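Local structure of Afp3 (Serratia entomophila, 6RBN) at residues R35-K40 with L59-V64. The protein probably builds the contractile sheath that encloses the inner tube of the anti-feeding prophage, a phage-tail-like injection system, here in its extended state. Residues are numbered along the deposited sequence; the frame is centred on the assembly and turned at random.
Sequences RFTPLK and LFDSNV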
loop_
_atom_site.group_PDB
_atom_site.type_symbol
_atom_site.label_atom_id
_atom_site.label_comp_id
_atom_site.label_asym_id
_atom_site.label_seq_id
_atom_site.Cartn_x
_atom_site.Cartn_y
_atom_site.Cartn_z
ATOM N N ARG D 35 -70.494 -12.116 -37.996
ATOM C CA ARG D 35 -71.429 -11.120 -38.522
ATOM C C ARG D 35 -71.491 -9.920 -37.580
ATOM O O ARG D 35 -72.462 -9.695 -36.857
ATOM C CB ARG D 35 -72.806 -11.737 -38.721
ATOM C CG ARG D 35 -72.878 -12.794 -39.798
ATOM C CD ARG D 35 -74.304 -13.292 -39.957
ATOM N NE ARG D 35 -74.440 -14.263 -41.039
ATOM C CZ ARG D 35 -74.343 -15.579 -40.880
ATOM N NH1 ARG D 35 -74.111 -16.087 -39.678
ATOM N NH2 ARG D 35 -74.483 -16.385 -41.920
ATOM N N PHE D 36 -70.421 -9.136 -37.602
ATOM C CA PHE D 36 -70.360 -7.917 -36.810
ATOM C C PHE D 36 -70.964 -6.768 -37.600
ATOM O O PHE D 36 -70.689 -6.606 -38.792
ATOM C CB PHE D 36 -68.920 -7.589 -36.422
ATOM C CG PHE D 36 -68.279 -8.625 -35.556
ATOM C CD1 PHE D 36 -68.608 -8.727 -34.218
ATOM C CD2 PHE D 36 -67.337 -9.494 -36.078
ATOM C CE1 PHE D 36 -68.024 -9.684 -33.419
ATOM C CE2 PHE D 36 -66.745 -10.448 -35.283
ATOM C CZ PHE D 36 -67.089 -10.544 -33.953
ATOM N N THR D 37 -71.792 -5.974 -36.934
ATOM C CA THR D 37 -72.476 -4.869 -37.593
ATOM C C THR D 37 -71.838 -3.556 -37.175
ATOM O O THR D 37 -71.944 -3.170 -36.001
ATOM C CB THR D 37 -73.965 -4.867 -37.247
ATOM O OG1 THR D 37 -74.126 -4.675 -35.839
ATOM C CG2 THR D 37 -74.600 -6.185 -37.647
ATOM N N PRO D 38 -71.160 -2.853 -38.076
ATOM C CA PRO D 38 -70.520 -1.590 -37.701
ATOM C C PRO D 38 -71.535 -0.479 -37.488
ATOM O O PRO D 38 -72.693 -0.561 -37.902
ATOM C CB PRO D 38 -69.623 -1.280 -38.902
ATOM C CG PRO D 38 -69.440 -2.588 -39.596
ATOM C CD PRO D 38 -70.736 -3.302 -39.411
ATOM N N LEU D 39 -71.078 0.576 -36.818
ATOM C CA LEU D 39 -71.867 1.795 -36.691
ATOM C C LEU D 39 -71.541 2.767 -37.821
ATOM O O LEU D 39 -72.429 3.167 -38.581
ATOM C CB LEU D 39 -71.629 2.445 -35.324
ATOM C CG LEU D 39 -72.201 1.667 -34.143
ATOM C CD1 LEU D 39 -71.797 2.308 -32.835
ATOM C CD2 LEU D 39 -73.707 1.606 -34.256
ATOM N N LYS D 40 -70.283 3.142 -37.944
ATOM C CA LYS D 40 -69.875 3.943 -39.091
ATOM C C LYS D 40 -69.347 3.029 -40.191
ATOM O O LYS D 40 -68.464 2.205 -39.930
ATOM C CB LYS D 40 -68.816 4.959 -38.693
ATOM C CG LYS D 40 -69.353 6.076 -37.809
ATOM C CD LYS D 40 -68.304 7.143 -37.546
ATOM C CE LYS D 40 -67.632 6.953 -36.197
ATOM N NZ LYS D 40 -66.677 5.812 -36.198
ATOM N N LEU D 59 -67.190 1.336 -31.675
ATOM C CA LEU D 59 -67.013 1.134 -33.108
ATOM C C LEU D 59 -68.143 0.308 -33.704
ATOM O O LEU D 59 -68.630 0.606 -34.800
ATOM C CB LEU D 59 -65.664 0.471 -33.376
ATOM C CG LEU D 59 -64.448 1.316 -33.008
ATOM C CD1 LEU D 59 -63.176 0.518 -33.192
ATOM C CD2 LEU D 59 -64.412 2.573 -33.845
ATOM N N PHE D 60 -68.574 -0.734 -33.005
ATOM C CA PHE D 60 -69.582 -1.654 -33.506
ATOM C C PHE D 60 -70.870 -1.531 -32.706
ATOM O O PHE D 60 -70.875 -1.107 -31.548
ATOM C CB PHE D 60 -69.077 -3.096 -33.445
ATOM C CG PHE D 60 -67.958 -3.386 -34.395
ATOM C CD1 PHE D 60 -68.221 -3.754 -35.700
ATOM C CD2 PHE D 60 -66.641 -3.272 -33.988
ATOM C CE1 PHE D 60 -67.194 -4.019 -36.579
ATOM C CE2 PHE D 60 -65.608 -3.531 -34.862
ATOM C CZ PHE D 60 -65.887 -3.907 -36.159
ATOM N N ASP D 61 -71.972 -1.910 -33.345
ATOM C CA ASP D 61 -73.256 -1.960 -32.662
ATOM C C ASP D 61 -73.277 -3.183 -31.758
ATOM O O ASP D 61 -73.136 -4.314 -32.232
ATOM C CB ASP D 61 -74.393 -2.016 -33.679
ATOM C CG ASP D 61 -75.751 -1.718 -33.064
ATOM O OD1 ASP D 61 -75.827 -1.454 -31.848
ATOM O OD2 ASP D 61 -76.753 -1.747 -33.810
ATOM N N SER D 62 -73.445 -2.961 -30.459
ATOM C CA SER D 62 -73.370 -4.045 -29.492
ATOM C C SER D 62 -74.731 -4.520 -29.009
ATOM O O SER D 62 -74.790 -5.499 -28.259
ATOM C CB SER D 62 -72.525 -3.622 -28.288
ATOM O OG SER D 62 -73.150 -2.574 -27.571
ATOM N N ASN D 63 -75.820 -3.863 -29.403
ATOM C CA ASN D 63 -77.155 -4.319 -29.002
ATOM C C ASN D 63 -77.749 -5.224 -30.077
ATOM O O ASN D 63 -77.899 -6.430 -29.856
ATOM C CB ASN D 63 -78.056 -3.116 -28.721
ATOM C CG ASN D 63 -77.538 -2.263 -27.584
ATOM O OD1 ASN D 63 -77.169 -1.105 -27.778
ATOM N ND2 ASN D 63 -77.494 -2.838 -26.389
ATOM N N VAL D 64 -78.010 -4.658 -31.259
ATOM C CA VAL D 64 -78.501 -5.323 -32.475
ATOM C C VAL D 64 -79.743 -6.158 -32.171
ATOM O O VAL D 64 -79.628 -7.372 -31.948
ATOM C CB VAL D 64 -77.394 -6.161 -33.136
ATOM C CG1 VAL D 64 -77.828 -6.633 -34.524
ATOM C CG2 VAL D 64 -76.119 -5.358 -33.237
#
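Phe-60 lays one flank of its ring, the CD1–CE1 bond, against the CB of Phe-36 and the backbone and ring of Pro-38, whose ring crosses the Phe-60 side chain obliquely, Pro-38 CG to Phe-60 CE1 4.0 Å. The two residues Pro-38 and Phe-60 form an isolated beta bridge, which ties the loop after strand 31-34 to the chain just as it leaves helix 53-59. Two backbone bonds make the bridge. Asp-61 N gives its hydrogen to Thr-37 O at 2.9 Å, almost along the C=O axis (172°), and Leu-39 N reaches Leu-59 O at 3.2 Å. Thr-37 O also lies at the edge of the Phe-60 ring, near its plane. The Phe-36 ring runs on from its CB to Leu-128 and Pro-130 and to Ala-111 and Leu-115 of helix 111-120, while Phe-60 also meets Leu-128, Leu-43 and the ring of Tyr-56, so both phenylalanine side chains are buried and anchor the two loops. On the more exposed side Leu-39 lies over the Phe-60–Asp-61 peptide, its CG 3.7 Å from Asp-61 N, and crosses Asp-61 at about a right angle, CD2 to CB 3.7 Å. With CG anti to the backbone N (chi1 -165°), Asp-61 places OD1 where it accepts a weak bond from Asn-63 N two residues on, an Asx turn. Tip to tip, Thr-37 OG1 meets Val-64 CG2 at 3.3 Å.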